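Local coordinates for protein myosin-2 (PDB 6IXO) that carries organelles and other cargo along polarized actin cables in budding yeast, gripping its cargo receptors through the globular tail domain, the part given here, at residues 229-232 and 233-237; 404-407 and 408-412; 84-87 and 88-92; 326-329 and 330-333. All blocks are in the same frame, centred on the assembly; numbering follows the deposited sequence. Where two conformers were deposited one is given.

Interaction 1. Residues 229-232 and 233-237; sequences VVTT and LLNYV
Val230 and Leu234 make the closest apolar contact here, CG1 of Val230 lying 3.6 Å from CD1 of Leu234. They stand one helical turn apart, side by side and pointing the same way, and CG1 of Val230 reaches its partner because it is anti to the backbone N (chi1 172°) and therefore leans over the carbonyl carbon, towards the next turn. Val229 and Leu233 repeat the arrangement one residue earlier, a little more loosely, with CG1 of Val229 3.9 Å from CD1 of Leu233. Branched aliphatic residues suit these four places, which are all buried. Beneath them runs the regular i to i+4 ladder of the helix; one short rung joins Leu234 N to Val230 O at 2.8 Å.

The other flank is polar and partly exposed. There, in the conformer described, the methyl CG2 of Thr231 lies 3.7 Å from ND2 of Asn235, a van der Waals touch beside the backbone bond from Asn235 N to Thr231 O. In that conformer OG1 of Thr231 turns back to the carbonyl oxygen of His227; the Thr232 hydroxyl is satisfied likewise by Ala228.

Helix 223-247, in the DIL region of the tail, is thus clasped from several directions: Leu233 meets Phe209 and Ile212 of helix 202-218, Val229 touches Tyr159 of the long helix 134-180, and Thr231, Leu234 and Asn235 border Cys282 of helix 279-282.

Interaction 2. Residues 404-407 and 408-412; sequences STKR and IVDLV
Lys406 and Asp410 form a salt bridge one turn apart, NZ of Lys406 standing 3.0 Å from OD2 of Asp410 and using that oxygen's syn lone pair. The lysine chain runs out nearly straight and bends only at its last torsion (chi4 45°), which swings the ammonium group across to the carboxylate. OD2 has a second partner, a water 2.7 Å away that donates to it and in turn accepts from NH1 of Arg407 at 3.0 Å; the two unlike charges of Arg407 and Asp410 are therefore coupled through the water without touching.

Over one face of the Arg407 guanidinium lies the methyl CD2 of Leu411, 3.6 Å above the plane and over its centre. A bend at chi2 (60°) carries the arginine chain across the leucine, whose CD1 also meets CG of Arg407 at 3.8 Å.

Such i to i+4 pairing is the classic side-chain spacing on an alpha helix, and helix 403-415, the last of the globular tail, is amphipathic: charged residues line one side while Ile408 packs on Leu16, Leu17 and Leu23 of the N-terminal helices.

Farther out, Glu12 of helix 6-18 holds NE of Arg407 in a salt bridge. Replacing Arg407 by alanine is likely to leave Glu12 without its charged mate and the water without its donor, and to uncover the Leu411 methyl. At the start of the helix, the carboxylate of Glu26 receives the backbone NH groups of Ser404 and Thr405.

Interaction 3. Residues 84-87 and 88-92; sequences TIQK and VVTQL
Gln86 O takes two bonds from Thr90 in the closing turn of helix 71-90: the backbone N of Thr90 at 2.9 Å and its hydroxyl OG1 at 3.0 Å. This is the familiar helical habit of threonine, whose hydroxyl folds back to the carbonyl four residues earlier. It can do so because OG1 sits beside the backbone N (chi1 -68°), and it arrives above the carbonyl plane, 42° out of it, whereas the N-H comes in much closer to that plane. An exposed threonine thus satisfies its own hydroxyl where the helix is running out.

The ladder weakens in the same direction. Val88 N lies 2.7 Å from Thr84 O in a firm bond, but Gln91 N reaches Lys87 O only weakly, at 3.2 Å with an angle of 130° at the hydrogen. The final N-H groups turn to carbonyls three residues back, Gln91 N to Val88 O and Leu92 N to Val89 O. The carbonyl oxygens of Thr90, at the helix end, and Leu92, just beyond, both receive NZ of Lys165 from helix 134-180, whose charge could offset the negative end of the helix dipole.

Beyond these turns, Thr84 OG1 bonds to Gln80 O, and Gln86 OE1 accepts from Asn157. The valines, by contrast, face inward, Val88 onto Trp104 of helix 97-124 and Val89 onto Ile158 and Ile161. On the exposed flank Lys87 and Gln91 merely brush, CE of Lys87 standing 3.6 Å from NE2 of Gln91.

Interaction 4. Residues 326-329 and 330-333; sequences QVAD and YESP
Glu331 OE1 is gripped by two donors, the backbone N of Ala328 at 2.9 Å and a water at 2.7 Å that also donates to Gln326 O. The N-H of Ala328 points almost straight at the oxygen (175°), meeting it on the anti side and out of the carboxylate plane. An extended glutamate chain, with CG anti to the backbone N (chi1 176°), has just the length to reach back across the bend.

The bend is a type II beta turn from Ala328 to Glu331, closed by Glu331 N and Ala328 O at 3.1 Å. Ala328 O also receives a second water, which bridges to Glu331 O, so main chain, side chain and solvent together tie the two ends. Tyr330 occupies the third position with a positive phi of 73°, unusual for a residue with a side chain; its ring projects into an exposed setting, lying obliquely against the Asp329 carbonyl carbon. In the conformer described, CG1 of Val327 lies 3.7 Å from Ser332 O.

The other carboxylate oxygen of Glu331, OE2, bonds to the hydroxyl of Tyr325. Replacing Glu331 by alanine would probably leave the Ala328 N-H and the Tyr325 hydroxyl without their carboxylate partner and loosen the turn.

This exposed loop joins helix 315-323 to helix 336-350, and it is tied to neighbouring loops through Ser332 O, which takes the Tyr298 hydroxyl, and through backbone bonding of Gln326 with Leu252.

The four contacts are spread along an elongated, mainly helical and strand-free cargo-binding domain, and no two of them touch. Interaction 1 is the most central, about 9 Å from the centre of the chain, and interaction 3 is its closest companion, with nearest atoms about 12 Å apart; both pack against the long helix 134-180, which links them. Interactions 2 and 4 lie on opposite sides of the chain's centre, their own centres about 76 Å apart. Interaction 2 brings the last helix back to the N-terminal helices, about 13 Å from interaction 3 at the nearest atoms. A sulfate, probably from the crystallisation liquor, lies about 4 Å from the side chain of Gln91.

Interaction 1. Residues 229-232 and 233-237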
# COMPACT_ATOMS: atom_id res chain seq x y z
N VAL A 229 -0.14 4.94 1.77
CA VAL A 229 -1.00 3.82 1.41
C VAL A 229 -2.42 4.07 1.91
O VAL A 229 -3.40 3.94 1.18
CB VAL A 229 -0.47 2.52 2.02
CG1 VAL A 229 -1.56 1.41 1.92
CG2 VAL A 229 0.85 2.12 1.32
N VAL A 230 -2.54 4.46 3.17
CA VAL A 230 -3.88 4.59 3.72
C VAL A 230 -4.63 5.80 3.17
O VAL A 230 -5.86 5.74 2.93
CB VAL A 230 -3.80 4.65 5.27
CG1 VAL A 230 -5.21 4.99 5.86
CG2 VAL A 230 -3.35 3.28 5.77
N THR A 231 -3.93 6.92 2.96
CA THR A 231 -4.55 8.10 2.36
C THR A 231 -5.09 7.78 0.96
O THR A 231 -6.19 8.20 0.55
CB THR A 231 -3.51 9.25 2.28
OG1 THR A 231 -3.26 9.75 3.60
CG2 THR A 231 -4.02 10.38 1.39
N THR A 232 -4.27 7.04 0.20
CA THR A 232 -4.72 6.61 -1.16
C THR A 232 -5.97 5.75 -1.04
O THR A 232 -6.96 5.94 -1.76
CB THR A 232 -3.61 5.83 -1.91
OG1 THR A 232 -2.49 6.68 -2.10
CG2 THR A 232 -4.11 5.33 -3.29
N LEU A 233 -5.98 4.83 -0.09
CA LEU A 233 -7.13 3.92 0.02
C LEU A 233 -8.40 4.61 0.55
O LEU A 233 -9.52 4.30 0.09
CB LEU A 233 -6.78 2.73 0.91
CG LEU A 233 -5.70 1.82 0.27
CD1 LEU A 233 -5.33 0.69 1.22
CD2 LEU A 233 -6.11 1.22 -1.13
N LEU A 234 -8.25 5.50 1.52
CA LEU A 234 -9.39 6.26 2.04
C LEU A 234 -10.02 7.15 0.97
O LEU A 234 -11.26 7.22 0.84
CB LEU A 234 -8.96 7.14 3.23
CG LEU A 234 -8.57 6.34 4.47
CD1 LEU A 234 -7.95 7.27 5.51
CD2 LEU A 234 -9.80 5.57 5.06
N ASN A 235 -9.19 7.87 0.23
CA ASN A 235 -9.71 8.66 -0.90
C ASN A 235 -10.49 7.80 -1.88
O ASN A 235 -11.54 8.23 -2.43
CB ASN A 235 -8.59 9.36 -1.67
CG ASN A 235 -8.10 10.60 -0.96
OD1 ASN A 235 -8.91 11.33 -0.43
ND2 ASN A 235 -6.79 10.85 -0.97
N TYR A 236 -9.96 6.60 -2.09
CA TYR A 236 -10.56 5.62 -2.99
C TYR A 236 -11.94 5.18 -2.45
O TYR A 236 -12.93 5.18 -3.17
CB TYR A 236 -9.67 4.39 -3.13
CG TYR A 236 -10.13 3.46 -4.25
CD1 TYR A 236 -9.90 3.79 -5.59
CD2 TYR A 236 -10.75 2.24 -3.97
CE1 TYR A 236 -10.32 2.93 -6.65
CE2 TYR A 236 -11.13 1.33 -5.02
CZ TYR A 236 -10.94 1.71 -6.33
OH TYR A 236 -11.30 0.85 -7.33
N VAL A 237 -11.98 4.78 -1.19
CA VAL A 237 -13.27 4.42 -0.57
C VAL A 237 -14.28 5.57 -0.69
O VAL A 237 -15.44 5.37 -1.03
CB VAL A 237 -13.04 4.07 0.91
CG1 VAL A 237 -14.35 4.06 1.70
CG2 VAL A 237 -12.29 2.71 1.02

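Interaction 2. Residues 404-407 and 408-412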
# COMPACT_ATOMS: atom_id res chain seq x y z
N SER A 404 23.14 -25.04 -0.70
CA SER A 404 24.26 -24.23 -1.17
C SER A 404 24.25 -22.86 -0.51
O SER A 404 25.27 -22.32 -0.08
CB SER A 404 24.22 -24.07 -2.69
OG SER A 404 24.66 -25.26 -3.30
N THR A 405 23.05 -22.29 -0.43
CA THR A 405 22.93 -20.96 0.09
C THR A 405 23.37 -20.94 1.53
O THR A 405 24.09 -20.04 1.95
CB THR A 405 21.45 -20.45 -0.02
OG1 THR A 405 21.06 -20.45 -1.38
CG2 THR A 405 21.37 -19.06 0.51
N LYS A 406 22.94 -21.95 2.28
CA LYS A 406 23.31 -22.06 3.69
C LYS A 406 24.82 -22.28 3.85
O LYS A 406 25.46 -21.79 4.80
CB LYS A 406 22.53 -23.20 4.34
CG LYS A 406 22.99 -23.56 5.75
CD LYS A 406 21.95 -24.41 6.45
CE LYS A 406 22.56 -25.37 7.47
NZ LYS A 406 23.58 -24.70 8.33
N ARG A 407 25.42 -23.03 2.92
CA ARG A 407 26.88 -23.26 3.09
C ARG A 407 27.63 -21.95 2.86
O ARG A 407 28.58 -21.62 3.58
CB ARG A 407 27.35 -24.33 2.14
CG ARG A 407 28.86 -24.58 2.26
CD ARG A 407 29.23 -25.04 3.68
NE ARG A 407 30.63 -25.51 3.75
CZ ARG A 407 31.28 -25.67 4.89
NH1 ARG A 407 30.66 -25.44 6.04
NH2 ARG A 407 32.53 -26.09 4.89
N ILE A 408 27.17 -21.18 1.86
CA ILE A 408 27.78 -19.88 1.59
C ILE A 408 27.69 -18.99 2.83
O ILE A 408 28.68 -18.42 3.29
CB ILE A 408 27.10 -19.17 0.40
CG1 ILE A 408 27.39 -19.90 -0.93
CG2 ILE A 408 27.54 -17.72 0.30
CD1 ILE A 408 26.51 -19.43 -2.10
N VAL A 409 26.49 -18.88 3.38
CA VAL A 409 26.33 -18.06 4.56
C VAL A 409 27.18 -18.55 5.71
O VAL A 409 27.81 -17.73 6.40
CB VAL A 409 24.83 -17.97 4.97
CG1 VAL A 409 24.70 -17.27 6.28
CG2 VAL A 409 24.07 -17.22 3.90
N ASP A 410 27.27 -19.86 5.91
CA ASP A 410 28.12 -20.39 6.98
C ASP A 410 29.60 -20.09 6.74
O ASP A 410 30.36 -19.84 7.69
CB ASP A 410 27.94 -21.91 7.15
CG ASP A 410 26.52 -22.30 7.60
OD1 ASP A 410 25.73 -21.41 8.00
OD2 ASP A 410 26.20 -23.51 7.57
N LEU A 411 30.02 -20.15 5.48
CA LEU A 411 31.44 -19.94 5.18
C LEU A 411 31.77 -18.47 5.34
O LEU A 411 32.78 -18.12 5.91
CB LEU A 411 31.78 -20.42 3.77
CG LEU A 411 31.85 -21.93 3.57
CD1 LEU A 411 31.85 -22.24 2.09
CD2 LEU A 411 33.08 -22.52 4.26
N VAL A 412 30.89 -17.59 4.84
CA VAL A 412 31.07 -16.17 5.06
C VAL A 412 31.18 -15.87 6.55
O VAL A 412 32.10 -15.18 7.00
CB VAL A 412 29.92 -15.35 4.47
CG1 VAL A 412 29.97 -13.94 5.02
CG2 VAL A 412 29.99 -15.37 2.96
O HOH W 1 27.83 -25.53 6.88

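Interaction 3. Residues 84-87 and 88-92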
# COMPACT_ATOMS: atom_id res chain seq x y z
N THR A 84 11.66 -12.71 -10.28
CA THR A 84 10.94 -13.59 -9.37
C THR A 84 10.18 -12.79 -8.33
O THR A 84 9.01 -13.07 -8.03
CB THR A 84 11.89 -14.62 -8.68
OG1 THR A 84 12.48 -15.45 -9.69
CG2 THR A 84 11.12 -15.49 -7.68
N ILE A 85 10.82 -11.77 -7.78
CA ILE A 85 10.12 -11.01 -6.74
C ILE A 85 8.90 -10.34 -7.35
O ILE A 85 7.81 -10.39 -6.79
CB ILE A 85 11.03 -9.93 -6.10
CG1 ILE A 85 12.10 -10.62 -5.20
CG2 ILE A 85 10.17 -8.94 -5.31
CD1 ILE A 85 13.16 -9.64 -4.60
N GLN A 86 9.07 -9.72 -8.51
CA GLN A 86 7.93 -9.02 -9.10
C GLN A 86 6.82 -10.02 -9.38
O GLN A 86 5.64 -9.77 -9.11
CB GLN A 86 8.34 -8.30 -10.40
CG GLN A 86 7.12 -7.57 -11.05
CD GLN A 86 7.51 -6.44 -11.99
OE1 GLN A 86 8.46 -5.67 -11.74
NE2 GLN A 86 6.76 -6.31 -13.06
N LYS A 87 7.20 -11.18 -9.93
CA LYS A 87 6.24 -12.24 -10.20
C LYS A 87 5.54 -12.69 -8.93
O LYS A 87 4.32 -12.90 -8.91
CB LYS A 87 6.92 -13.44 -10.87
CG LYS A 87 5.94 -14.59 -11.14
CD LYS A 87 6.55 -15.67 -12.03
CE LYS A 87 5.50 -16.69 -12.46
NZ LYS A 87 6.07 -17.80 -13.28
N VAL A 88 6.29 -12.83 -7.84
CA VAL A 88 5.66 -13.23 -6.59
C VAL A 88 4.63 -12.19 -6.14
O VAL A 88 3.54 -12.54 -5.69
CB VAL A 88 6.73 -13.43 -5.46
CG1 VAL A 88 6.05 -13.56 -4.11
CG2 VAL A 88 7.53 -14.73 -5.76
N VAL A 89 4.94 -10.91 -6.30
CA VAL A 89 3.98 -9.92 -5.80
C VAL A 89 2.73 -9.91 -6.73
O VAL A 89 1.61 -9.71 -6.28
CB VAL A 89 4.62 -8.56 -5.73
CG1 VAL A 89 3.56 -7.48 -5.43
CG2 VAL A 89 5.77 -8.56 -4.60
N THR A 90 2.94 -10.20 -8.01
CA THR A 90 1.85 -10.23 -9.00
C THR A 90 0.81 -11.32 -8.68
O THR A 90 -0.39 -11.20 -9.01
CB THR A 90 2.49 -10.41 -10.41
OG1 THR A 90 3.22 -9.21 -10.71
CG2 THR A 90 1.44 -10.62 -11.50
N GLN A 91 1.26 -12.36 -8.00
CA GLN A 91 0.42 -13.52 -7.69
C GLN A 91 -0.22 -13.43 -6.31
O GLN A 91 -0.98 -14.32 -5.93
CB GLN A 91 1.28 -14.80 -7.80
CG GLN A 91 1.68 -15.07 -9.28
CD GLN A 91 2.49 -16.34 -9.47
OE1 GLN A 91 3.18 -16.80 -8.56
NE2 GLN A 91 2.42 -16.91 -10.66
N LEU A 92 0.06 -12.37 -5.56
CA LEU A 92 -0.52 -12.25 -4.22
C LEU A 92 -2.05 -12.10 -4.30
O LEU A 92 -2.57 -11.36 -5.14
CB LEU A 92 0.05 -11.06 -3.48
CG LEU A 92 1.57 -11.14 -3.21
CD1 LEU A 92 1.92 -9.93 -2.38
CD2 LEU A 92 1.88 -12.44 -2.46

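Interaction 4. Residues 326-329 and 330-333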
# COMPACT_ATOMS: atom_id res chain seq x y z
N GLN A 326 -35.48 10.59 -0.01
CA GLN A 326 -36.83 9.97 0.16
C GLN A 326 -37.43 10.29 1.54
O GLN A 326 -36.93 9.80 2.54
CB GLN A 326 -36.76 8.46 0.00
CG GLN A 326 -36.42 8.01 -1.43
CD GLN A 326 -37.51 8.40 -2.42
OE1 GLN A 326 -38.68 8.14 -2.19
NE2 GLN A 326 -37.12 9.04 -3.52
N VAL A 327 -38.50 11.07 1.57
CA VAL A 327 -39.11 11.44 2.84
C VAL A 327 -39.83 10.25 3.47
O VAL A 327 -40.41 9.42 2.78
CB VAL A 327 -40.11 12.62 2.71
CG1 VAL A 327 -39.38 13.90 2.33
CG2 VAL A 327 -41.23 12.31 1.71
N ALA A 328 -39.75 10.16 4.79
CA ALA A 328 -40.45 9.12 5.52
C ALA A 328 -41.92 9.54 5.73
O ALA A 328 -42.30 10.71 5.52
CB ALA A 328 -39.77 8.86 6.87
N ASP A 329 -42.73 8.57 6.11
CA ASP A 329 -44.08 8.86 6.58
C ASP A 329 -44.00 9.89 7.73
O ASP A 329 -43.12 9.78 8.59
CB ASP A 329 -44.75 7.59 7.08
CG ASP A 329 -45.05 6.59 5.95
OD1 ASP A 329 -44.98 6.97 4.76
OD2 ASP A 329 -45.35 5.42 6.27
N TYR A 330 -44.89 10.88 7.72
CA TYR A 330 -44.96 11.90 8.78
C TYR A 330 -43.80 12.91 8.72
O TYR A 330 -43.70 13.79 9.56
CB TYR A 330 -45.05 11.26 10.20
CG TYR A 330 -46.18 10.25 10.23
CD1 TYR A 330 -47.51 10.66 10.14
CD2 TYR A 330 -45.90 8.89 10.21
CE1 TYR A 330 -48.55 9.73 10.09
CE2 TYR A 330 -46.92 7.95 10.18
CZ TYR A 330 -48.25 8.38 10.10
OH TYR A 330 -49.26 7.45 10.04
N GLU A 331 -42.93 12.79 7.71
CA GLU A 331 -41.85 13.78 7.49
C GLU A 331 -42.31 14.79 6.43
O GLU A 331 -42.95 14.41 5.46
CB GLU A 331 -40.53 13.09 7.05
CG GLU A 331 -39.42 14.07 6.72
CD GLU A 331 -38.13 13.38 6.28
OE1 GLU A 331 -38.13 12.13 6.10
OE2 GLU A 331 -37.12 14.09 6.12
N SER A 332 -42.05 16.09 6.63
CA SER A 332 -42.52 17.09 5.66
C SER A 332 -41.80 16.94 4.33
O SER A 332 -40.59 16.75 4.30
CB SER A 332 -42.31 18.50 6.19
OG SER A 332 -43.00 18.67 7.43
N PRO A 333 -42.53 17.05 3.20
CA PRO A 333 -41.85 16.98 1.90
C PRO A 333 -40.89 18.15 1.72
O PRO A 333 -41.12 19.21 2.30
CB PRO A 333 -43.01 17.09 0.87
CG PRO A 333 -44.21 16.97 1.62
CD PRO A 333 -43.95 17.40 3.05
O HOH W 2 -36.26 10.43 5.23
O HOH W 3 -44.37 12.37 4.07